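Local coordinates for uncharacterized protein (Bacteroides vulgatus, PDB 4ZGF), which is of unknown function but binds calcium ions and probably has a lipocalin-like fold of the calycin group, at residues P96-S100 with Y101-F105; P29-N32 with A33-H36; A35-D39 with K40-T44. All coordinates share one frame; numbering follows the deposited sequence. Where two conformers were deposited one is given.

Contact 1. Residues P96-S100 with Y101-F105; sequences PPSTS and YNNEF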
ATOM      1  N   PRO A  96      -0.348 -12.098  -9.870  1.00  7.34           N
ATOM      2  CA  PRO A  96      -1.485 -12.822 -10.441  1.00  7.72           C
ATOM      3  C   PRO A  96      -1.977 -12.126 -11.690  1.00  7.56           C
ATOM      4  O   PRO A  96      -1.554 -11.024 -12.001  1.00  7.55           O
ATOM      5  CB  PRO A  96      -2.500 -12.750  -9.303  1.00  8.02           C
ATOM      6  CG  PRO A  96      -2.259 -11.430  -8.648  1.00  7.58           C
ATOM      7  CD  PRO A  96      -0.753 -11.252  -8.721  1.00  6.94           C
ATOM      8  N   PRO A  97      -2.903 -12.758 -12.404  1.00  7.79           N
ATOM      9  CA  PRO A  97      -3.493 -12.144 -13.566  1.00  8.12           C
ATOM     10  C   PRO A  97      -3.932 -10.702 -13.302  1.00  7.34           C
ATOM     11  O   PRO A  97      -4.611 -10.397 -12.323  1.00  8.25           O
ATOM     12  CB  PRO A  97      -4.674 -13.091 -13.867  1.00  9.45           C
ATOM     13  CG  PRO A  97      -4.127 -14.441 -13.499  1.00  9.76           C
ATOM     14  CD  PRO A  97      -3.342 -14.159 -12.228  1.00  8.62           C
ATOM     15  N   SER A  98      -3.535  -9.823 -14.219  0.70  7.49           N
ATOM     16  CA  SER A  98      -3.633  -8.380 -13.999  0.70  7.58           C
ATOM     17  C   SER A  98      -5.060  -7.892 -13.977  0.70  7.07           C
ATOM     18  O   SER A  98      -5.986  -8.452 -14.595  0.70  8.17           O
ATOM     19  CB  SER A  98      -2.813  -7.591 -15.080  0.70  8.46           C
ATOM     20  OG  SER A  98      -3.322  -7.748 -16.388  0.70  9.22           O
ATOM     21  N   THR A  99      -5.224  -6.790 -13.232  1.00  6.90           N
ATOM     22  CA  THR A  99      -6.475  -5.996 -13.219  1.00  6.97           C
ATOM     23  C   THR A  99      -6.016  -4.542 -13.046  1.00  7.10           C
ATOM     24  O   THR A  99      -4.884  -4.284 -12.686  1.00  7.59           O
ATOM     25  CB  THR A  99      -7.385  -6.345 -12.053  1.00  7.12           C
ATOM     26  OG1 THR A  99      -6.752  -5.898 -10.854  1.00  7.21           O
ATOM     27  CG2 THR A  99      -7.698  -7.810 -11.971  1.00  7.50           C
ATOM     28  N   SER A 100      -6.925  -3.610 -13.246  0.60  7.85           N
ATOM     29  CA  SER A 100      -6.560  -2.202 -13.109  0.60  8.37           C
ATOM     30  C   SER A 100      -6.061  -1.891 -11.680  0.60  7.25           C
ATOM     31  O   SER A 100      -5.028  -1.249 -11.474  0.60  7.63           O
ATOM     32  CB  SER A 100      -7.742  -1.304 -13.485  0.60 10.02           C
ATOM     33  OG  SER A 100      -8.831  -1.539 -12.617  0.60 11.44           O
ATOM     34  N   TYR A 101      -6.807  -2.354 -10.676  1.00  6.93           N
ATOM     35  CA  TYR A 101      -6.436  -2.097  -9.297  1.00  6.77           C
ATOM     36  C   TYR A 101      -5.163  -2.837  -8.909  1.00  6.19           C
ATOM     37  O   TYR A 101      -4.339  -2.321  -8.157  1.00  6.33           O
ATOM     38  CB  TYR A 101      -7.571  -2.416  -8.326  1.00  7.61           C
ATOM     39  CG  TYR A 101      -8.821  -1.642  -8.617  1.00  8.92           C
ATOM     40  CD1 TYR A 101      -8.892  -0.291  -8.296  1.00 11.28           C
ATOM     41  CD2 TYR A 101      -9.907  -2.231  -9.274  1.00 10.93           C
ATOM     42  CE1 TYR A 101     -10.035   0.453  -8.571  1.00 13.43           C
ATOM     43  CE2 TYR A 101     -11.046  -1.490  -9.561  1.00 13.93           C
ATOM     44  CZ  TYR A 101     -11.091  -0.151  -9.190  1.00 13.52           C
ATOM     45  OH  TYR A 101     -12.196   0.665  -9.479  1.00 19.87           O
ATOM     46  N   ASN A 102      -4.996  -4.069  -9.408  1.00  6.40           N
ATOM     47  CA  ASN A 102      -3.745  -4.775  -9.147  1.00  6.12           C
ATOM     48  C   ASN A 102      -2.564  -3.986  -9.683  1.00  6.02           C
ATOM     49  O   ASN A 102      -1.519  -3.898  -9.043  1.00  6.82           O
ATOM     50  CB  ASN A 102      -3.729  -6.155  -9.811  1.00  6.33           C
ATOM     51  CG  ASN A 102      -4.531  -7.210  -9.094  1.00  6.06           C
ATOM     52  OD1 ASN A 102      -5.152  -6.958  -8.049  1.00  6.42           O
ATOM     53  ND2 ASN A 102      -4.504  -8.426  -9.631  1.00  6.77           N
ATOM     54  N   ASN A 103      -2.703  -3.484 -10.901  1.00  6.51           N
ATOM     55  CA  ASN A 103      -1.602  -2.779 -11.546  1.00  7.26           C
ATOM     56  C   ASN A 103      -1.232  -1.529 -10.725  1.00  6.79           C
ATOM     57  O   ASN A 103      -0.055  -1.223 -10.548  1.00  7.41           O
ATOM     58  CB  ASN A 103      -1.993  -2.385 -12.978  1.00  8.15           C
ATOM     59  CG  ASN A 103      -2.316  -3.579 -13.881  1.00 11.20           C
ATOM     60  OD1 ASN A 103      -2.061  -4.727 -13.549  1.00 13.43           O
ATOM     61  ND2 ASN A 103      -2.947  -3.293 -15.013  1.00 14.34           N
ATOM     62  N   GLU A 104      -2.240  -0.828 -10.210  1.00  6.29           N
ATOM     63  CA  GLU A 104      -2.009   0.344  -9.392  1.00  6.67           C
ATOM     64  C   GLU A 104      -1.233  -0.026  -8.103  1.00  6.25           C
ATOM     65  O   GLU A 104      -0.299   0.675  -7.688  1.00  6.86           O
ATOM     66  CB  GLU A 104      -3.344   1.012  -9.092  1.00  7.55           C
ATOM     67  CG  GLU A 104      -3.230   2.306  -8.341  1.00  8.01           C
ATOM     68  CD  GLU A 104      -4.564   2.991  -8.153  1.00  9.04           C
ATOM     69  OE1 GLU A 104      -5.620   2.350  -8.268  1.00 12.14           O
ATOM     70  OE2 GLU A 104      -4.559   4.187  -7.870  1.00 12.63           O
ATOM     71  N   PHE A 105      -1.657  -1.116  -7.460  1.00  5.82           N
ATOM     72  CA  PHE A 105      -1.002  -1.577  -6.238  1.00  6.03           C
ATOM     73  C   PHE A 105       0.445  -2.002  -6.499  1.00  5.53           C
ATOM     74  O   PHE A 105       1.382  -1.629  -5.772  1.00  6.08           O
ATOM     75  CB  PHE A 105      -1.816  -2.725  -5.648  1.00  6.21           C
ATOM     76  CG  PHE A 105      -1.238  -3.305  -4.398  1.00  7.13           C
ATOM     77  CD1 PHE A 105      -1.445  -2.715  -3.175  1.00  8.60           C
ATOM     78  CD2 PHE A 105      -0.404  -4.435  -4.453  1.00  9.83           C
ATOM     79  CE1 PHE A 105      -0.930  -3.263  -1.997  1.00 10.08           C
ATOM     80  CE2 PHE A 105       0.112  -4.985  -3.284  1.00 12.35           C
ATOM     81  CZ  PHE A 105      -0.157  -4.389  -2.057  1.00 11.30           C
TER
HETATM   82  O   HOH W   1      -1.720  -8.555 -10.997  1.00 13.41           O
HETATM   83  O   HOH W   2      -4.815  -5.360 -16.599  1.00 21.54           O
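With its first torsion near +69°, Thr99 sets OG1 between its own backbone N and carbonyl carbon, where it can take the backbone N-H of Asn102 in an N-cap. Thr99 is the cap residue of helix 100-111: its OG1 accepts from Asn102 N at 2.9 Å, a fairly straight bond of 159° that occupies an amide N-H of the first turn. Threonine suits the place because its short hydroxyl can fold back on the helix start while the methyl CG2 leans toward the Asn102 carboxamide. The same OG1 is also hydrogen-bonded to Gln71 OE1, so the cap is tied to the loop beside strand 65-70. Asn102 places CG beside its own N (chi1 -77°), which turns its buried carboxamide back toward the 96-99 loop. Its ND2 finds its strongest partner in Gln71 O; toward Pro97 O, at 3.3 Å, it makes a weak bond, and a water that donates to Pro96 O accepts another weak bond from ND2. CG of the Pro96 ring packs near ND2. On the outer side Asn103 folds its side-chain amide over the backbone carbonyl of the cap residue, and Asn103 N donates to Thr99 O at 2.9 Å.

Contact 2. Residues P29-N32 with A33-H36; sequences PKYN and AMAH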
ATOM      1  N   PRO A  29      -6.833  10.950   0.456  1.00  7.45           N
ATOM      2  CA  PRO A  29      -7.119   9.524   0.190  1.00  7.30           C
ATOM      3  C   PRO A  29      -7.963   9.386  -1.067  1.00  7.26           C
ATOM      4  O   PRO A  29      -9.103   9.825  -1.116  1.00  8.58           O
ATOM      5  CB  PRO A  29      -7.887   9.086   1.445  1.00  7.87           C
ATOM      6  CG  PRO A  29      -8.581  10.346   1.905  1.00  8.27           C
ATOM      7  CD  PRO A  29      -7.622  11.466   1.599  1.00  8.53           C
ATOM      8  N   LYS A  30      -7.409   8.739  -2.103  1.00  6.36           N
ATOM      9  CA  LYS A  30      -7.989   8.722  -3.433  1.00  6.58           C
ATOM     10  C   LYS A  30      -9.375   8.078  -3.469  1.00  6.23           C
ATOM     11  O   LYS A  30     -10.319   8.683  -3.999  1.00  6.89           O
ATOM     12  CB  LYS A  30      -7.032   7.954  -4.364  1.00  7.16           C
ATOM     13  CG  LYS A  30      -7.563   7.798  -5.767  1.00  7.86           C
ATOM     14  CD  LYS A  30      -6.563   7.102  -6.693  1.00  8.88           C
ATOM     15  CE  LYS A  30      -7.150   6.869  -8.066  1.00 10.33           C
ATOM     16  NZ  LYS A  30      -6.137   6.248  -8.964  1.00 12.07           N
ATOM     17  N   TYR A  31      -9.486   6.838  -2.998  1.00  5.81           N
ATOM     18  CA  TYR A  31     -10.753   6.121  -3.184  1.00  6.02           C
ATOM     19  C   TYR A  31     -11.794   6.517  -2.147  1.00  5.81           C
ATOM     20  O   TYR A  31     -12.981   6.536  -2.469  1.00  6.04           O
ATOM     21  CB  TYR A  31     -10.492   4.614  -3.284  1.00  6.37           C
ATOM     22  CG  TYR A  31      -9.769   4.289  -4.579  1.00  6.27           C
ATOM     23  CD1 TYR A  31     -10.445   4.413  -5.777  1.00  7.42           C
ATOM     24  CD2 TYR A  31      -8.432   3.921  -4.610  1.00  6.84           C
ATOM     25  CE1 TYR A  31      -9.825   4.144  -6.988  1.00  8.24           C
ATOM     26  CE2 TYR A  31      -7.788   3.645  -5.814  1.00  7.59           C
ATOM     27  CZ  TYR A  31      -8.489   3.756  -7.003  1.00  8.25           C
ATOM     28  OH  TYR A  31      -7.902   3.524  -8.231  1.00 10.43           O
ATOM     29  N   ASN A  32     -11.371   6.882  -0.924  1.00  5.91           N
ATOM     30  CA  ASN A  32     -12.338   7.445   0.011  1.00  6.15           C
ATOM     31  C   ASN A  32     -12.869   8.787  -0.507  1.00  6.56           C
ATOM     32  O   ASN A  32     -14.068   9.062  -0.373  1.00  7.63           O
ATOM     33  CB  ASN A  32     -11.729   7.567   1.398  1.00  6.45           C
ATOM     34  CG  ASN A  32     -11.687   6.228   2.112  1.00  6.25           C
ATOM     35  OD1 ASN A  32     -12.719   5.768   2.649  1.00  7.69           O
ATOM     36  ND2 ASN A  32     -10.539   5.585   2.122  1.00  6.26           N
ATOM     37  N   ALA A  33     -12.007   9.611  -1.115  1.00  6.71           N
ATOM     38  CA  ALA A  33     -12.506  10.852  -1.743  1.00  7.66           C
ATOM     39  C   ALA A  33     -13.437  10.529  -2.882  1.00  7.57           C
ATOM     40  O   ALA A  33     -14.495  11.160  -3.045  1.00  8.53           O
ATOM     41  CB  ALA A  33     -11.373  11.730  -2.202  1.00  8.71           C
HETATM   42  N   MSE A  34     -13.073   9.547  -3.720  1.00  7.09           N
HETATM   43  CA  MSE A  34     -13.936   9.182  -4.850  1.00  6.94           C
HETATM   44  C   MSE A  34     -15.311   8.768  -4.395  1.00  6.65           C
HETATM   45  O   MSE A  34     -16.319   9.144  -5.002  1.00  7.13           O
HETATM   46  CB  MSE A  34     -13.263   8.066  -5.672  1.00  7.11           C
HETATM   47  CG  MSE A  34     -14.009   7.827  -6.976  1.00  7.95           C
HETATM   48 SE   MSE A  34     -13.202   6.345  -7.990  0.75  8.70          SE
HETATM   49  CE  MSE A  34     -11.481   7.162  -8.299  1.00 12.38           C
ATOM     50  N   ALA A  35     -15.374   7.981  -3.305  1.00  6.83           N
ATOM     51  CA  ALA A  35     -16.656   7.513  -2.753  1.00  7.06           C
ATOM     52  C   ALA A  35     -17.517   8.651  -2.213  1.00  7.47           C
ATOM     53  O   ALA A  35     -18.707   8.462  -1.982  1.00  9.42           O
ATOM     54  CB  ALA A  35     -16.412   6.478  -1.665  1.00  7.95           C
ATOM     55  N   HIS A  36     -16.919   9.829  -2.011  1.00  7.34           N
ATOM     56  CA  HIS A  36     -17.641  11.036  -1.591  1.00  8.73           C
ATOM     57  C   HIS A  36     -17.760  12.086  -2.686  1.00  8.76           C
ATOM     58  O   HIS A  36     -18.145  13.219  -2.419  1.00 10.67           O
ATOM     59  CB  HIS A  36     -17.002  11.604  -0.312  1.00 10.04           C
ATOM     60  CG  HIS A  36     -17.284  10.713   0.875  1.00 11.64           C
ATOM     61  ND1 HIS A  36     -16.641   9.506   1.054  1.00 12.84           N
ATOM     62  CD2 HIS A  36     -18.237  10.740   1.838  1.00 15.97           C
ATOM     63  CE1 HIS A  36     -17.116   8.891   2.124  1.00 13.84           C
ATOM     64  NE2 HIS A  36     -18.103   9.601   2.603  1.00 14.64           N
TER
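Tyr31 and Met34, a selenomethionine, lie side by side and point the same way along one flank of helix 30-35. The selenium of Met34 stands at the edge of the Tyr31 ring, 5.2 Å from its centroid and 76° off the ring normal, a Met-aromatic contact. CG of Met34 leaves anti to the backbone N (chi1 -170°), and a bend at chi3 brings the methyl CE to within 3.7 Å of Tyr31 CE1, where it approaches obliquely. Lys30 runs fully extended beside the ring and lays CG over the centre of one face, 4.0 Å above the plane. A long lysine fits here because its aliphatic chain can lay a methylene over an aromatic face while its ammonium reaches an acid: NZ forms a salt bridge with Glu104, whose other oxygen is hydrogen-bonded to Tyr31 OH. At the C-terminal end of the helix the imidazole of His36 meets Asn32 O edge-on, near the ring plane, with ND1 donating over 3.0 Å at 156°. His36 N reaches that same oxygen only weakly. The ring thus supplies a donor to a carbonyl in the last turn, which implies that ND1 carries a proton and that NE2, if the ring is neutral, would probably be the unprotonated nitrogen.

Contact 3. Residues A35-D39 with K40-T44; sequences AHNPD and KTIAT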
ATOM      1  N   ALA A  35     -15.374   7.981  -3.305  1.00  6.83           N
ATOM      2  CA  ALA A  35     -16.656   7.513  -2.753  1.00  7.06           C
ATOM      3  C   ALA A  35     -17.517   8.651  -2.213  1.00  7.47           C
ATOM      4  O   ALA A  35     -18.707   8.462  -1.982  1.00  9.42           O
ATOM      5  CB  ALA A  35     -16.412   6.478  -1.665  1.00  7.95           C
ATOM      6  N   HIS A  36     -16.919   9.829  -2.011  1.00  7.34           N
ATOM      7  CA  HIS A  36     -17.641  11.036  -1.591  1.00  8.73           C
ATOM      8  C   HIS A  36     -17.760  12.086  -2.686  1.00  8.76           C
ATOM      9  O   HIS A  36     -18.145  13.219  -2.419  1.00 10.67           O
ATOM     10  CB  HIS A  36     -17.002  11.604  -0.312  1.00 10.04           C
ATOM     11  CG  HIS A  36     -17.284  10.713   0.875  1.00 11.64           C
ATOM     12  ND1 HIS A  36     -16.641   9.506   1.054  1.00 12.84           N
ATOM     13  CD2 HIS A  36     -18.237  10.740   1.838  1.00 15.97           C
ATOM     14  CE1 HIS A  36     -17.116   8.891   2.124  1.00 13.84           C
ATOM     15  NE2 HIS A  36     -18.103   9.601   2.603  1.00 14.64           N
ATOM     16  N   ASN A  37     -17.495  11.705  -3.931  1.00  7.91           N
ATOM     17  CA  ASN A  37     -17.641  12.645  -5.027  1.00  7.98           C
ATOM     18  C   ASN A  37     -19.094  13.076  -5.143  1.00  7.95           C
ATOM     19  O   ASN A  37     -20.003  12.258  -4.970  1.00  8.84           O
ATOM     20  CB  ASN A  37     -17.197  11.966  -6.327  1.00  7.99           C
ATOM     21  CG  ASN A  37     -16.971  12.950  -7.457  1.00  8.25           C
ATOM     22  OD1 ASN A  37     -17.906  13.388  -8.123  1.00  8.54           O
ATOM     23  ND2 ASN A  37     -15.729  13.258  -7.709  1.00 12.21           N
ATOM     24  N   PRO A  38     -19.341  14.350  -5.490  1.00  8.23           N
ATOM     25  CA  PRO A  38     -20.737  14.777  -5.599  1.00  8.69           C
ATOM     26  C   PRO A  38     -21.478  14.199  -6.796  1.00  8.33           C
ATOM     27  O   PRO A  38     -22.697  14.293  -6.817  1.00  9.86           O
ATOM     28  CB  PRO A  38     -20.657  16.310  -5.661  1.00 10.54           C
ATOM     29  CG  PRO A  38     -19.323  16.535  -6.220  1.00 11.36           C
ATOM     30  CD  PRO A  38     -18.422  15.474  -5.601  1.00  9.48           C
ATOM     31  N   ASP A  39     -20.781  13.612  -7.771  1.00  7.76           N
ATOM     32  CA  ASP A  39     -21.432  12.841  -8.829  1.00  7.61           C
ATOM     33  C   ASP A  39     -21.697  11.449  -8.285  1.00  7.73           C
ATOM     34  O   ASP A  39     -20.763  10.706  -7.989  1.00  8.21           O
ATOM     35  CB  ASP A  39     -20.517  12.790 -10.056  1.00  7.98           C
ATOM     36  CG  ASP A  39     -21.066  12.015 -11.230  1.00  9.45           C
ATOM     37  OD1 ASP A  39     -21.878  11.126 -11.057  1.00 14.39           O
ATOM     38  OD2 ASP A  39     -20.570  12.291 -12.383  1.00 12.13           O
ATOM     39  N   LYS A  40     -22.975  11.100  -8.174  1.00  8.72           N
ATOM     40  CA  LYS A  40     -23.344   9.830  -7.560  1.00  9.85           C
ATOM     41  C   LYS A  40     -22.781   8.629  -8.313  1.00  9.41           C
ATOM     42  O   LYS A  40     -22.515   7.604  -7.683  1.00 10.56           O
ATOM     43  CB  LYS A  40     -24.869   9.767  -7.428  1.00 13.26           C
ATOM     44  CG  LYS A  40     -25.409  10.812  -6.443  1.00 20.64           C
ATOM     45  CD  LYS A  40     -26.920  10.791  -6.259  1.00 28.64           C
ATOM     46  CE  LYS A  40     -27.365  11.737  -5.143  1.00 35.96           C
ATOM     47  NZ  LYS A  40     -27.242  13.183  -5.505  1.00 36.93           N
ATOM     48  N   THR A  41     -22.620   8.738  -9.630  0.70  9.26           N
ATOM     49  CA  THR A  41     -22.041   7.607 -10.377  0.70 10.05           C
ATOM     50  C   THR A  41     -20.574   7.416 -10.054  0.70  9.28           C
ATOM     51  O   THR A  41     -20.082   6.282  -9.972  0.70 11.32           O
ATOM     52  CB  THR A  41     -22.252   7.713 -11.919  0.70 11.82           C
ATOM     53  OG1 THR A  41     -21.452   8.771 -12.502  0.70 13.17           O
ATOM     54  CG2 THR A  41     -23.748   7.847 -12.271  0.70 14.23           C
ATOM     55  N   ILE A  42     -19.848   8.519  -9.890  1.00  8.20           N
ATOM     56  CA  ILE A  42     -18.440   8.426  -9.478  1.00  7.89           C
ATOM     57  C   ILE A  42     -18.348   7.903  -8.037  1.00  7.62           C
ATOM     58  O   ILE A  42     -17.497   7.064  -7.735  1.00  8.10           O
ATOM     59  CB  ILE A  42     -17.719   9.775  -9.658  1.00  8.22           C
ATOM     60  CG1 ILE A  42     -17.698  10.166 -11.141  1.00  9.70           C
ATOM     61  CG2 ILE A  42     -16.330   9.727  -9.060  1.00  8.77           C
ATOM     62  CD1 ILE A  42     -17.101  11.527 -11.435  1.00 10.58           C
ATOM     63  N   ALA A  43     -19.242   8.360  -7.172  1.00  7.52           N
ATOM     64  CA  ALA A  43     -19.249   7.870  -5.803  1.00  7.63           C
ATOM     65  C   ALA A  43     -19.468   6.351  -5.773  1.00  7.43           C
ATOM     66  O   ALA A  43     -18.807   5.660  -4.994  1.00  7.96           O
ATOM     67  CB  ALA A  43     -20.294   8.610  -4.979  1.00  8.17           C
ATOM     68  N   THR A  44     -20.365   5.841  -6.604  1.00  8.44           N
ATOM     69  CA  THR A  44     -20.584   4.396  -6.681  1.00  9.58           C
ATOM     70  C   THR A  44     -19.317   3.652  -7.105  1.00  9.18           C
ATOM     71  O   THR A  44     -18.969   2.617  -6.514  1.00 10.17           O
ATOM     72  CB  THR A  44     -21.729   4.097  -7.632  1.00 11.61           C
ATOM     73  OG1 THR A  44     -22.920   4.644  -7.056  1.00 13.14           O
ATOM     74  CG2 THR A  44     -21.920   2.621  -7.834  1.00 14.46           C
TER
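The carboxylate of Asp39 is met by Thr41 from one face of its plane: Asp39 OD1 takes Thr41 N on its anti side at 2.9 Å and, in one of two conformers of Thr41, the hydroxyl OG1 on its syn side at 2.8 Å, 25° and 35° out of the plane. The Asn37 amide uses its edge instead, where a lone pair of Asn37 OD1 accepts from Asp39 N at 2.9 Å in the carbonyl plane, closing an Asx turn; Ile42 packs against this amide, its CG2 lying 3.7 Å from Asn37 CG. Asp39 is the N-cap of helix 40-54, its CG anti to the backbone N (chi1 180°). Aspartate suits this end, as its negative charge probably interacts well with the helix dipole. Replacing Asp39 by an alanine removes the acceptor shared by Thr41 N and OG1, and the first turn would probably be less firmly fixed. Ile42 also sends CD1 to within 3.7 Å of Asp39 OD2, crossing the acid at about a right angle. Ala43 is small enough for its CB to lie 3.4 Å from Ala35 O. The loop 36-39 joins helix 30-35 to helix 40-54, and the Ala35 methyl rests on Arg47 and Leu50 of the latter.

Overall arrangement
Along the chain contact 2 comes first, contact 3 follows and shares Ala35 and His36 with it, and contact 1 lies much later, after strand 87-92. Contacts 2 and 3 have centres 9 Å apart and form one helix-loop-helix run, with Met34 packed on the backbone of Ile42. Contact 1 is about 19 Å between centres from contact 2, yet Glu104 of helix 100-111 ties the two together; contact 3, about 22 Å from contact 1, does not touch it. Helix 100-111 and helix 30-35 both meet strand 11-21, so the helical segment 30-54, which leaves the sheet after strand 26-29, is in contact with the sheet through helix 30-35 and with helix 100-111.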